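Local coordinates for transcriptional regulator (Rhodococcus jostii, PDB 5CYV), which binds p-coumaroyl-CoA and, as a MarR-family transcriptional regulator of p-hydroxycinnamate metabolism, probably binds DNA in a manner modulated by that ligand, at residues A29-Y40 and L105-A116; E78-L86 and L95-L105. One frame throughout, in Å; residues are numbered along the deposited sequence. Where two conformers were deposited one is given.

Contact 1: residues A29-Y40 and L105-A116; sequences ALVPTGLRVRSY and LRDDAKARVDAA. With WCA (p-coumaroyl-CoA), chain J.
Val-113 and Tyr-40 meet in the tightly packed half of this contact. The valine lays CG2 over one face of the phenol ring, a CH-pi contact 4.1 Å from the centroid, and the same methyl touches Leu-30 CD2 at 3.6 Å. With CG anti to the backbone N (chi1 170°), Tyr-40 swings its ring toward helix 100-121, its OH 3.4 Å from Lys-110 CA. Ala-109 suits its place because a lone methyl lets Leu-30, Leu-35 and the ring all come close; Leu-35 and Leu-105 reach each other tip to tip. Buried Thr-33, its OG1 bonded 2.6 Å from Leu-30 O and closing an ST turn with Leu-35 N, turns CG2 to Ala-109.

The other flank is looser. Exposed Pro-32 lies over one face of the Arg-112 guanidinium, which grips Asp-108 side-on, NE giving a straight 2.8 Å bond to OD2. A water links Arg-112 NH1 to Ala-29 O.

Val-113 CG1 also reaches the ligand's phenolic oxygen OAJ at 3.2 Å, and Arg-38 NE binds OAE farther along. Apolar packing thus holds the segments, Thr-33 and Arg-112 bonding within their own segments or through water, and Tyr-40 and Val-113, which also line the pocket, couple this packing to p-coumaroyl-CoA.

Contact 2: residues E78-L86 and L95-L105; sequences ERGLVVRTL and LIAATEEGRRL
Thr-99 ties the two segments together through its hydroxyl and its backbone N. Its OG1 donates to Gly-80 O at 2.6 Å and accepts from Gly-102 N at 3.0 Å, so one hydroxyl both caps helix 100-121 and ties it to the turn before strand 82-87. The cap depends on OG1 standing between the backbone N and the carbonyl carbon (chi1 62°). Thr-99 N bonds to Leu-81 O, 3.0 Å away and well above the carbonyl plane. Gly-102, with no side chain, lets its CA come within 3.4 Å of Leu-81 O in a CA-H...O contact. Gly-80 has positive phi, easy for glycine, and closes the preceding helix in a Schellman motif.

Beyond this junction the strands pair antiparallel, Val-83 with Ala-97 and Thr-85 with Leu-95 as hydrogen-bonded pairs; Val-83 N reaches Ala-97 O at 2.8 Å. Val-82 and Ile-96 lie side by side on one face, beta-branched residues well suited to a strand, and Thr-85 CG2 packs on the small Ala-97 on the other.

At the helix side Leu-81 CD1 meets Leu-105 CD2 at 3.5 Å, and lies over one face of the Arg-79 guanidinium, toward its rim; Arg-79 NH1 bonds to Thr-33 O. Glu-101, salt-bridged to Arg-104, lends its CG to Leu-81 CD2.

The two strands form the beta wing of a winged helix-turn-helix domain, joined here to the start of helix 100-121. Val-82 and Ile-96 face helix 70-78, Arg-84 salt-bridges Asp-74 and Glu-77, and Val-82 and Ala-98 touch Leu-43 and Cys-47 of helix 37-47.

In the fold
The centres of the two contacts lie about 15 Å apart, and both use helix 100-121: contact 2 takes its first turns and contact 1 the middle, with Leu-105 common to both. Along the chain, contact 2 is nested within the loop closed by contact 1, so residues 29-40 come first, then helices 55-62 and 70-78, then the hairpin, and finally the long helix. The contacts also touch through Arg-79. The same helix therefore connects the beta wing, which in MarR relatives belongs to the DNA-binding part, with the p-coumaroyl-CoA pocket, a physical link consistent with ligand-dependent regulation.

Contact 1: residues A29-Y40 and L105-A116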
loop_
_atom_site.group_PDB
_atom_site.type_symbol
_atom_site.label_atom_id
_atom_site.label_comp_id
_atom_site.label_asym_id
_atom_site.label_seq_id
_atom_site.Cartn_x
_atom_site.Cartn_y
_atom_site.Cartn_z
ATOM N N ALA B 29 11.445 4.815 9.468
ATOM C CA ALA B 29 12.875 4.579 9.316
ATOM C C ALA B 29 13.605 5.757 8.694
ATOM O O ALA B 29 14.788 5.984 8.964
ATOM C CB ALA B 29 13.061 3.298 8.454
ATOM N N LEU B 30 12.893 6.486 7.846
ATOM C CA LEU B 30 13.470 7.598 7.120
ATOM C C LEU B 30 13.586 8.897 7.930
ATOM O O LEU B 30 14.241 9.830 7.454
ATOM C CB LEU B 30 12.651 7.906 5.854
ATOM C CG LEU B 30 12.817 6.872 4.746
ATOM C CD1 LEU B 30 11.806 7.228 3.692
ATOM C CD2 LEU B 30 14.229 6.865 4.167
ATOM N N VAL B 31 12.973 8.985 9.128
ATOM C CA VAL B 31 12.979 10.244 9.914
ATOM C C VAL B 31 14.388 10.886 10.002
ATOM O O VAL B 31 14.542 12.089 9.701
ATOM C CB VAL B 31 12.352 10.025 11.292
ATOM C CG1 VAL B 31 12.647 11.239 12.149
ATOM C CG2 VAL B 31 10.857 9.836 11.085
ATOM N N PRO B 32 15.471 10.130 10.292
ATOM C CA PRO B 32 16.784 10.812 10.366
ATOM C C PRO B 32 17.314 11.391 9.051
ATOM O O PRO B 32 18.218 12.231 9.106
ATOM C CB PRO B 32 17.738 9.714 10.854
ATOM C CG PRO B 32 16.845 8.669 11.457
ATOM C CD PRO B 32 15.532 8.735 10.786
ATOM N N THR B 33 16.770 10.958 7.928
ATOM C CA THR B 33 17.186 11.447 6.627
ATOM C C THR B 33 16.423 12.664 6.171
ATOM O O THR B 33 16.783 13.266 5.179
ATOM C CB THR B 33 16.997 10.360 5.554
ATOM O OG1 THR B 33 15.600 10.234 5.236
ATOM C CG2 THR B 33 17.559 8.997 6.003
ATOM N N GLY B 34 15.322 12.931 6.849
ATOM C CA GLY B 34 14.428 14.003 6.421
ATOM C C GLY B 34 13.581 13.685 5.207
ATOM O O GLY B 34 12.867 14.581 4.754
ATOM N N LEU B 35 13.669 12.484 4.677
ATOM C CA LEU B 35 12.906 12.076 3.503
ATOM C C LEU B 35 11.620 11.402 3.995
ATOM O O LEU B 35 11.526 11.007 5.161
ATOM C CB LEU B 35 13.663 11.060 2.650
ATOM C CG LEU B 35 15.026 11.616 2.157
ATOM C CD1 LEU B 35 15.779 10.444 1.601
ATOM C CD2 LEU B 35 14.787 12.657 1.107
ATOM N N ARG B 36 10.696 11.186 3.075
ATOM C CA ARG B 36 9.479 10.421 3.273
ATOM C C ARG B 36 9.345 9.446 2.089
ATOM O O ARG B 36 10.160 9.452 1.244
ATOM C CB ARG B 36 8.242 11.273 3.479
ATOM C CG ARG B 36 8.129 11.819 4.883
ATOM C CD ARG B 36 7.056 12.860 5.028
ATOM N NE ARG B 36 5.754 12.431 4.605
ATOM C CZ ARG B 36 4.976 11.625 5.274
ATOM N NH1 ARG B 36 5.345 11.145 6.426
ATOM N NH2 ARG B 36 3.800 11.333 4.784
ATOM N N VAL B 37 8.317 8.625 2.084
ATOM C CA VAL B 37 8.338 7.558 1.088
ATOM C C VAL B 37 8.440 8.113 -0.364
ATOM O O VAL B 37 9.235 7.576 -1.144
ATOM C CB VAL B 37 7.120 6.609 1.160
ATOM C CG1 VAL B 37 7.033 5.764 2.479
ATOM C CG2 VAL B 37 5.868 7.307 0.879
ATOM N N ARG B 38 7.710 9.184 -0.692
ATOM C CA ARG B 38 7.803 9.649 -2.103
ATOM C C ARG B 38 9.122 10.350 -2.447
ATOM O O ARG B 38 9.683 10.058 -3.514
ATOM C CB ARG B 38 6.639 10.594 -2.442
ATOM C CG ARG B 38 5.278 9.882 -2.458
ATOM C CD ARG B 38 4.239 10.825 -3.036
ATOM N NE ARG B 38 2.905 10.167 -3.054
ATOM C CZ ARG B 38 1.853 10.632 -3.691
ATOM N NH1 ARG B 38 0.672 9.982 -3.601
ATOM N NH2 ARG B 38 1.929 11.769 -4.455
ATOM N N SER B 39 9.623 11.213 -1.583
ATOM C CA SER B 39 10.910 11.864 -1.896
ATOM C C SER B 39 12.033 10.855 -1.899
ATOM O O SER B 39 12.955 10.946 -2.737
ATOM C CB SER B 39 11.200 13.005 -0.935
ATOM O OG SER B 39 11.125 12.618 0.444
ATOM N N TYR B 40 12.002 9.880 -0.975
ATOM C CA TYR B 40 12.949 8.795 -1.061
ATOM C C TYR B 40 12.887 8.036 -2.357
ATOM O O TYR B 40 13.941 7.746 -2.965
ATOM C CB TYR B 40 12.715 7.832 0.146
ATOM C CG TYR B 40 13.448 6.536 0.079
ATOM C CD1 TYR B 40 14.792 6.456 0.358
ATOM C CD2 TYR B 40 12.748 5.342 -0.266
ATOM C CE1 TYR B 40 15.479 5.245 0.291
ATOM C CE2 TYR B 40 13.416 4.129 -0.297
ATOM C CZ TYR B 40 14.785 4.085 -0.006
ATOM O OH TYR B 40 15.468 2.906 -0.119
ATOM N N LEU B 105 23.268 10.293 0.782
ATOM C CA LEU B 105 22.042 10.176 1.567
ATOM C C LEU B 105 21.244 8.976 1.115
ATOM O O LEU B 105 20.632 8.276 1.931
ATOM C CB LEU B 105 21.211 11.462 1.440
ATOM C CG LEU B 105 19.986 11.452 2.347
ATOM C CD1 LEU B 105 20.400 11.459 3.810
ATOM C CD2 LEU B 105 19.041 12.644 2.014
ATOM N N ARG B 106 21.282 8.712 -0.183
ATOM C CA ARG B 106 20.522 7.584 -0.690
ATOM C C ARG B 106 21.103 6.285 -0.147
ATOM O O ARG B 106 20.362 5.361 0.189
ATOM C CB ARG B 106 20.534 7.569 -2.220
ATOM C CG ARG B 106 20.174 6.226 -2.830
ATOM C CD ARG B 106 21.181 5.813 -3.892
ATOM N NE ARG B 106 20.916 4.474 -4.406
ATOM C CZ ARG B 106 21.366 3.355 -3.845
ATOM N NH1 ARG B 106 22.107 3.414 -2.747
ATOM N NH2 ARG B 106 21.076 2.179 -4.383
ATOM N N ASP B 107 22.417 6.213 0.052
ATOM C CA ASP B 107 23.011 5.005 0.611
ATOM C C ASP B 107 22.572 4.843 2.083
ATOM O O ASP B 107 22.278 3.728 2.516
ATOM C CB ASP B 107 24.529 5.071 0.523
ATOM C CG ASP B 107 25.013 4.783 -0.863
ATOM O OD1 ASP B 107 24.211 4.310 -1.699
ATOM O OD2 ASP B 107 26.192 5.016 -1.110
ATOM N N ASP B 108 22.591 5.932 2.831
ATOM C CA ASP B 108 22.156 5.922 4.239
ATOM C C ASP B 108 20.679 5.532 4.337
ATOM O O ASP B 108 20.277 4.664 5.116
ATOM C CB ASP B 108 22.408 7.288 4.833
ATOM C CG ASP B 108 21.916 7.391 6.241
ATOM O OD1 ASP B 108 22.692 7.011 7.179
ATOM O OD2 ASP B 108 20.760 7.861 6.409
ATOM N N ALA B 109 19.871 6.153 3.485
ATOM C CA ALA B 109 18.454 5.928 3.553
ATOM C C ALA B 109 18.048 4.509 3.142
ATOM O O ALA B 109 17.144 3.910 3.756
ATOM C CB ALA B 109 17.723 6.984 2.630
ATOM N N LYS B 110 18.726 3.970 2.106
ATOM C CA LYS B 110 18.369 2.644 1.669
ATOM C C LYS B 110 18.791 1.601 2.724
ATOM O O LYS B 110 18.109 0.610 2.875
ATOM C CB LYS B 110 19.025 2.299 0.350
ATOM C CG LYS B 110 18.488 0.932 -0.113
ATOM C CD LYS B 110 18.633 0.767 -1.581
ATOM C CE LYS B 110 18.655 -0.721 -1.958
ATOM N NZ LYS B 110 17.560 -1.547 -1.404
ATOM N N ALA B 111 19.889 1.865 3.424
ATOM C CA ALA B 111 20.292 0.943 4.504
ATOM C C ALA B 111 19.164 0.913 5.575
ATOM O O ALA B 111 18.785 -0.175 6.065
ATOM C CB ALA B 111 21.601 1.373 5.103
ATOM N N ARG B 112 18.667 2.079 5.967
ATOM C CA ARG B 112 17.535 2.141 6.920
ATOM C C ARG B 112 16.292 1.464 6.438
ATOM O O ARG B 112 15.684 0.662 7.168
ATOM C CB ARG B 112 17.207 3.626 7.251
ATOM C CG ARG B 112 18.401 4.326 7.928
ATOM C CD ARG B 112 18.072 5.849 8.101
ATOM N NE ARG B 112 19.291 6.545 8.466
ATOM C CZ ARG B 112 19.838 6.558 9.672
ATOM N NH1 ARG B 112 19.234 5.969 10.719
ATOM N NH2 ARG B 112 21.037 7.140 9.852
ATOM N N VAL B 113 15.935 1.724 5.186
ATOM C CA VAL B 113 14.729 1.134 4.631
ATOM C C VAL B 113 14.872 -0.394 4.435
ATOM O O VAL B 113 13.970 -1.127 4.843
ATOM C CB VAL B 113 14.385 1.858 3.298
ATOM C CG1 VAL B 113 13.323 1.102 2.579
ATOM C CG2 VAL B 113 13.966 3.324 3.586
ATOM N N ASP B 114 16.043 -0.849 3.989
ATOM C CA ASP B 114 16.298 -2.287 3.883
ATOM C C ASP B 114 16.069 -2.986 5.263
ATOM O O ASP B 114 15.441 -4.043 5.388
ATOM C CB ASP B 114 17.744 -2.605 3.421
ATOM C CG ASP B 114 17.995 -2.364 1.904
ATOM O OD1 ASP B 114 17.042 -2.085 1.183
ATOM O OD2 ASP B 114 19.189 -2.466 1.510
ATOM N N ALA B 115 16.617 -2.376 6.312
ATOM C CA ALA B 115 16.531 -3.018 7.621
ATOM C C ALA B 115 15.119 -3.007 8.122
ATOM O O ALA B 115 14.703 -4.022 8.791
ATOM C CB ALA B 115 17.440 -2.279 8.621
ATOM N N ALA B 116 14.411 -1.901 7.836
ATOM C CA ALA B 116 13.033 -1.769 8.225
ATOM C C ALA B 116 12.185 -2.812 7.476
ATOM O O ALA B 116 11.292 -3.357 8.090
ATOM C CB ALA B 116 12.550 -0.375 7.952
HETATM C C4 WCA J . -14.297 9.469 -6.496
HETATM C C5 WCA J . -14.852 9.865 -5.283
HETATM C C6 WCA J . -16.187 10.415 -5.299
HETATM C C8 WCA J . -12.831 9.089 -4.857
HETATM N N1 WCA J . -16.831 10.518 -6.484
HETATM N N3 WCA J . -15.022 9.613 -7.645
HETATM C CAV WCA J . 8.715 3.185 -1.435
HETATM C CAT WCA J . 9.890 2.677 -0.971
HETATM C CBS WCA J . 9.808 1.574 -0.109
HETATM O OAJ WCA J . 11.014 1.019 0.396
HETATM C CAU WCA J . 8.626 1.007 0.233
HETATM C CAW WCA J . 7.413 1.510 -0.248
HETATM C CBT WCA J . 7.494 2.585 -1.098
HETATM C CAR WCA J . 6.191 3.057 -1.608
HETATM C CAQ WCA J . 6.174 4.040 -2.685
HETATM C CBP WCA J . 4.783 4.252 -3.243
HETATM O OAD WCA J . 3.808 3.596 -3.112
HETATM S SBO WCA J . 4.762 5.688 -4.229
HETATM C CBA WCA J . 3.053 5.585 -4.851
HETATM C CAY WCA J . 2.119 6.577 -4.042
HETATM N NBH WCA J . 1.646 5.982 -2.840
HETATM C CBQ WCA J . 1.874 6.704 -1.581
HETATM O OAE WCA J . 2.357 7.841 -1.520
HETATM C CBB WCA J . 1.385 6.050 -0.327
HETATM C CAZ WCA J . 0.088 6.718 0.216
HETATM N NBI WCA J . -1.114 6.518 -0.618
HETATM C CBR WCA J . -1.559 7.407 -1.588
HETATM O OAF WCA J . -0.841 8.380 -1.843
HETATM C CBX WCA J . -2.886 7.182 -2.296
HETATM O OAK WCA J . -3.656 6.240 -1.496
HETATM C CCD WCA J . -2.695 6.646 -3.721
HETATM C CAA WCA J . -2.186 5.178 -3.620
HETATM C CAB WCA J . -1.756 7.533 -4.568
HETATM C CBD WCA J . -4.096 6.593 -4.415
HETATM O OBK WCA J . -4.552 7.963 -4.270
HETATM P PCG WCA J . -5.799 8.477 -5.152
HETATM O OAP WCA J . -5.503 8.139 -6.578
HETATM O OAI WCA J . -5.979 9.961 -4.744
HETATM O OBN WCA J . -7.004 7.565 -4.768
HETATM P PCF WCA J . -8.212 7.673 -3.786
HETATM O OAO WCA J . -8.066 9.070 -3.178
HETATM O OAH WCA J . -8.380 6.405 -2.960
HETATM O "O5'" WCA J . -9.494 7.698 -4.774
HETATM C "C5'" WCA J . -9.748 6.620 -5.671
HETATM C "C4'" WCA J . -10.314 6.916 -7.030
HETATM O "O4'" WCA J . -11.909 7.205 -6.850
HETATM C "C3'" WCA J . -9.812 8.028 -7.620
HETATM O "O3'" WCA J . -10.036 7.986 -9.078
HETATM P PCE WCA J . -8.835 7.856 -10.089
HETATM O OAM WCA J . -8.014 6.666 -9.711
HETATM O OAN WCA J . -7.988 9.095 -10.045
HETATM O OAG WCA J . -9.395 7.674 -11.474
HETATM C "C2'" WCA J . -10.695 9.167 -7.065
HETATM O "O2'" WCA J . -10.608 10.317 -7.783
HETATM C "C1'" WCA J . -12.105 8.472 -7.125
HETATM N N9 WCA J . -13.036 9.001 -6.172
HETATM N N7 WCA J . -13.918 9.618 -4.289
HETATM C C2 WCA J . -16.269 10.131 -7.611
HETATM N N6 WCA J . -16.794 10.831 -4.072
HETATM O O HOH W 1 16.502 4.967 10.965
HETATM O O HOH W 2 20.732 10.316 7.730
#

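Contact 2: residues E78-L86 and L95-L105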
loop_
_atom_site.group_PDB
_atom_site.type_symbol
_atom_site.label_atom_id
_atom_site.label_comp_id
_atom_site.label_asym_id
_atom_site.label_seq_id
_atom_site.Cartn_x
_atom_site.Cartn_y
_atom_site.Cartn_z
ATOM N N GLU B 78 16.095 21.597 -3.465
ATOM C CA GLU B 78 16.368 22.610 -2.458
ATOM C C GLU B 78 17.355 22.108 -1.420
ATOM O O GLU B 78 18.081 22.932 -0.834
ATOM C CB GLU B 78 15.074 23.057 -1.773
ATOM C CG GLU B 78 15.315 24.187 -0.822
ATOM C CD GLU B 78 15.587 25.491 -1.523
ATOM O OE1 GLU B 78 15.064 25.679 -2.647
ATOM O OE2 GLU B 78 16.322 26.331 -0.949
ATOM N N ARG B 79 17.391 20.785 -1.194
ATOM C CA ARG B 79 18.360 20.212 -0.273
ATOM C C ARG B 79 19.670 19.860 -0.925
ATOM O O ARG B 79 20.566 19.330 -0.254
ATOM C CB ARG B 79 17.793 18.944 0.394
ATOM C CG ARG B 79 16.702 19.190 1.426
ATOM C CD ARG B 79 16.273 17.864 2.030
ATOM N NE ARG B 79 17.344 17.277 2.851
ATOM C CZ ARG B 79 17.225 16.080 3.460
ATOM N NH1 ARG B 79 16.116 15.391 3.371
ATOM N NH2 ARG B 79 18.240 15.591 4.170
ATOM N N GLY B 80 19.801 20.115 -2.228
ATOM C CA GLY B 80 21.071 19.835 -2.884
ATOM C C GLY B 80 21.303 18.336 -3.154
ATOM O O GLY B 80 22.434 17.890 -3.354
ATOM N N LEU B 81 20.223 17.594 -3.212
ATOM C CA LEU B 81 20.322 16.144 -3.368
ATOM C C LEU B 81 20.157 15.717 -4.830
ATOM O O LEU B 81 20.622 14.656 -5.223
ATOM C CB LEU B 81 19.255 15.429 -2.523
ATOM C CG LEU B 81 19.315 15.749 -1.033
ATOM C CD1 LEU B 81 18.124 15.147 -0.288
ATOM C CD2 LEU B 81 20.639 15.157 -0.467
ATOM N N VAL B 82 19.415 16.511 -5.614
ATOM C CA VAL B 82 19.346 16.269 -7.069
ATOM C C VAL B 82 19.455 17.599 -7.750
ATOM O O VAL B 82 19.267 18.656 -7.113
ATOM C CB VAL B 82 18.016 15.576 -7.529
ATOM C CG1 VAL B 82 17.786 14.247 -6.839
ATOM C CG2 VAL B 82 16.761 16.485 -7.290
ATOM N N VAL B 83 19.757 17.563 -9.046
ATOM C CA VAL B 83 19.807 18.747 -9.872
ATOM C C VAL B 83 18.980 18.472 -11.124
ATOM O O VAL B 83 19.018 17.367 -11.649
ATOM C CB VAL B 83 21.261 19.120 -10.284
ATOM C CG1 VAL B 83 21.232 20.186 -11.323
ATOM C CG2 VAL B 83 22.005 19.652 -9.087
ATOM N N ARG B 84 18.240 19.457 -11.586
ATOM C CA ARG B 84 17.615 19.326 -12.893
ATOM C C ARG B 84 18.642 19.660 -13.951
ATOM O O ARG B 84 19.159 20.813 -14.002
ATOM C CB ARG B 84 16.405 20.244 -13.001
ATOM C CG ARG B 84 15.243 19.857 -12.101
ATOM C CD ARG B 84 14.046 20.769 -12.398
ATOM N NE ARG B 84 12.780 20.220 -11.881
ATOM C CZ ARG B 84 12.224 20.580 -10.731
ATOM N NH1 ARG B 84 12.852 21.472 -9.956
ATOM N NH2 ARG B 84 11.045 20.084 -10.352
ATOM N N THR B 85 18.952 18.688 -14.794
ATOM C CA THR B 85 19.960 18.869 -15.818
ATOM C C THR B 85 19.422 18.475 -17.176
ATOM O O THR B 85 18.208 18.195 -17.312
ATOM C CB THR B 85 21.259 18.084 -15.445
ATOM O OG1 THR B 85 22.320 18.445 -16.313
ATOM C CG2 THR B 85 21.086 16.544 -15.435
ATOM N N LEU B 86 20.277 18.490 -18.187
ATOM C CA LEU B 86 19.832 18.125 -19.536
ATOM C C LEU B 86 20.672 16.947 -19.891
ATOM O O LEU B 86 21.860 16.943 -19.604
ATOM C CB LEU B 86 19.991 19.277 -20.558
ATOM C CG LEU B 86 19.228 20.545 -20.200
ATOM C CD1 LEU B 86 19.584 21.608 -21.209
ATOM C CD2 LEU B 86 17.698 20.348 -20.184
ATOM N N LEU B 95 16.651 15.641 -17.343
ATOM C CA LEU B 95 16.911 14.585 -16.366
ATOM C C LEU B 95 16.985 15.118 -14.960
ATOM O O LEU B 95 17.392 16.269 -14.705
ATOM C CB LEU B 95 18.208 13.847 -16.707
ATOM C CG LEU B 95 18.239 13.137 -18.053
ATOM C CD1 LEU B 95 19.610 12.539 -18.201
ATOM C CD2 LEU B 95 17.160 12.012 -18.203
ATOM N N ILE B 96 16.567 14.284 -14.022
ATOM C CA ILE B 96 16.743 14.522 -12.597
ATOM C C ILE B 96 17.974 13.737 -12.168
ATOM O O ILE B 96 17.978 12.506 -12.231
ATOM C CB ILE B 96 15.492 14.028 -11.818
ATOM C CG1 ILE B 96 14.221 14.730 -12.315
ATOM C CG2 ILE B 96 15.700 14.231 -10.301
ATOM C CD1 ILE B 96 13.005 13.810 -12.228
ATOM N N ALA B 97 19.049 14.455 -11.874
ATOM C CA ALA B 97 20.334 13.794 -11.569
ATOM C C ALA B 97 20.719 13.924 -10.120
ATOM O O ALA B 97 20.712 15.009 -9.551
ATOM C CB ALA B 97 21.482 14.410 -12.458
ATOM N N ALA B 98 21.134 12.814 -9.531
ATOM C CA ALA B 98 21.594 12.877 -8.174
ATOM C C ALA B 98 22.927 13.546 -8.035
ATOM O O ALA B 98 23.815 13.415 -8.883
ATOM C CB ALA B 98 21.678 11.453 -7.610
ATOM N N THR B 99 23.096 14.293 -6.942
ATOM C CA THR B 99 24.394 14.872 -6.639
ATOM C C THR B 99 25.231 13.935 -5.799
ATOM O O THR B 99 24.699 12.930 -5.340
ATOM C CB THR B 99 24.233 16.189 -5.862
ATOM O OG1 THR B 99 23.579 15.913 -4.625
ATOM C CG2 THR B 99 23.343 17.216 -6.638
ATOM N N GLU B 100 26.498 14.262 -5.572
ATOM C CA GLU B 100 27.292 13.475 -4.624
ATOM C C GLU B 100 26.614 13.359 -3.256
ATOM O O GLU B 100 26.543 12.271 -2.645
ATOM C CB GLU B 100 28.679 14.119 -4.494
ATOM C CG GLU B 100 29.273 14.087 -3.119
ATOM C CD GLU B 100 30.796 14.156 -3.149
ATOM O OE1 GLU B 100 31.353 14.774 -4.091
ATOM O OE2 GLU B 100 31.430 13.597 -2.227
ATOM N N GLU B 101 26.060 14.463 -2.764
ATOM C CA GLU B 101 25.373 14.434 -1.465
ATOM C C GLU B 101 24.080 13.597 -1.505
ATOM O O GLU B 101 23.762 12.820 -0.584
ATOM C CB GLU B 101 25.080 15.867 -1.020
ATOM C CG GLU B 101 24.294 15.992 0.268
ATOM C CD GLU B 101 24.923 15.264 1.456
ATOM O OE1 GLU B 101 26.168 15.159 1.549
ATOM O OE2 GLU B 101 24.148 14.783 2.317
ATOM N N GLY B 102 23.367 13.696 -2.620
ATOM C CA GLY B 102 22.210 12.835 -2.836
ATOM C C GLY B 102 22.569 11.339 -2.845
ATOM O O GLY B 102 21.830 10.535 -2.289
ATOM N N ARG B 103 23.686 10.992 -3.448
ATOM C CA ARG B 103 24.070 9.571 -3.476
ATOM C C ARG B 103 24.438 9.124 -2.076
ATOM O O ARG B 103 24.110 7.979 -1.664
ATOM C CB ARG B 103 25.212 9.301 -4.457
ATOM C CG ARG B 103 24.807 9.524 -5.896
ATOM C CD ARG B 103 25.935 9.167 -6.897
ATOM N NE ARG B 103 25.428 9.457 -8.265
ATOM C CZ ARG B 103 24.612 8.639 -8.944
ATOM N NH1 ARG B 103 24.259 7.444 -8.434
ATOM N NH2 ARG B 103 24.187 9.001 -10.145
ATOM N N ARG B 104 25.113 9.991 -1.325
ATOM C CA ARG B 104 25.508 9.597 0.033
ATOM C C ARG B 104 24.252 9.408 0.917
ATOM O O ARG B 104 24.149 8.436 1.693
ATOM C CB ARG B 104 26.463 10.639 0.627
ATOM C CG ARG B 104 26.675 10.522 2.125
ATOM C CD ARG B 104 26.807 11.887 2.841
ATOM N NE ARG B 104 25.544 12.267 3.483
ATOM C CZ ARG B 104 24.989 11.654 4.535
ATOM N NH1 ARG B 104 25.573 10.606 5.118
ATOM N NH2 ARG B 104 23.833 12.104 5.009
ATOM N N LEU B 105 23.268 10.293 0.782
ATOM C CA LEU B 105 22.042 10.176 1.567
ATOM C C LEU B 105 21.244 8.976 1.115
ATOM O O LEU B 105 20.632 8.276 1.931
ATOM C CB LEU B 105 21.211 11.462 1.440
ATOM C CG LEU B 105 19.986 11.452 2.347
ATOM C CD1 LEU B 105 20.400 11.459 3.810
ATOM C CD2 LEU B 105 19.041 12.644 2.014
#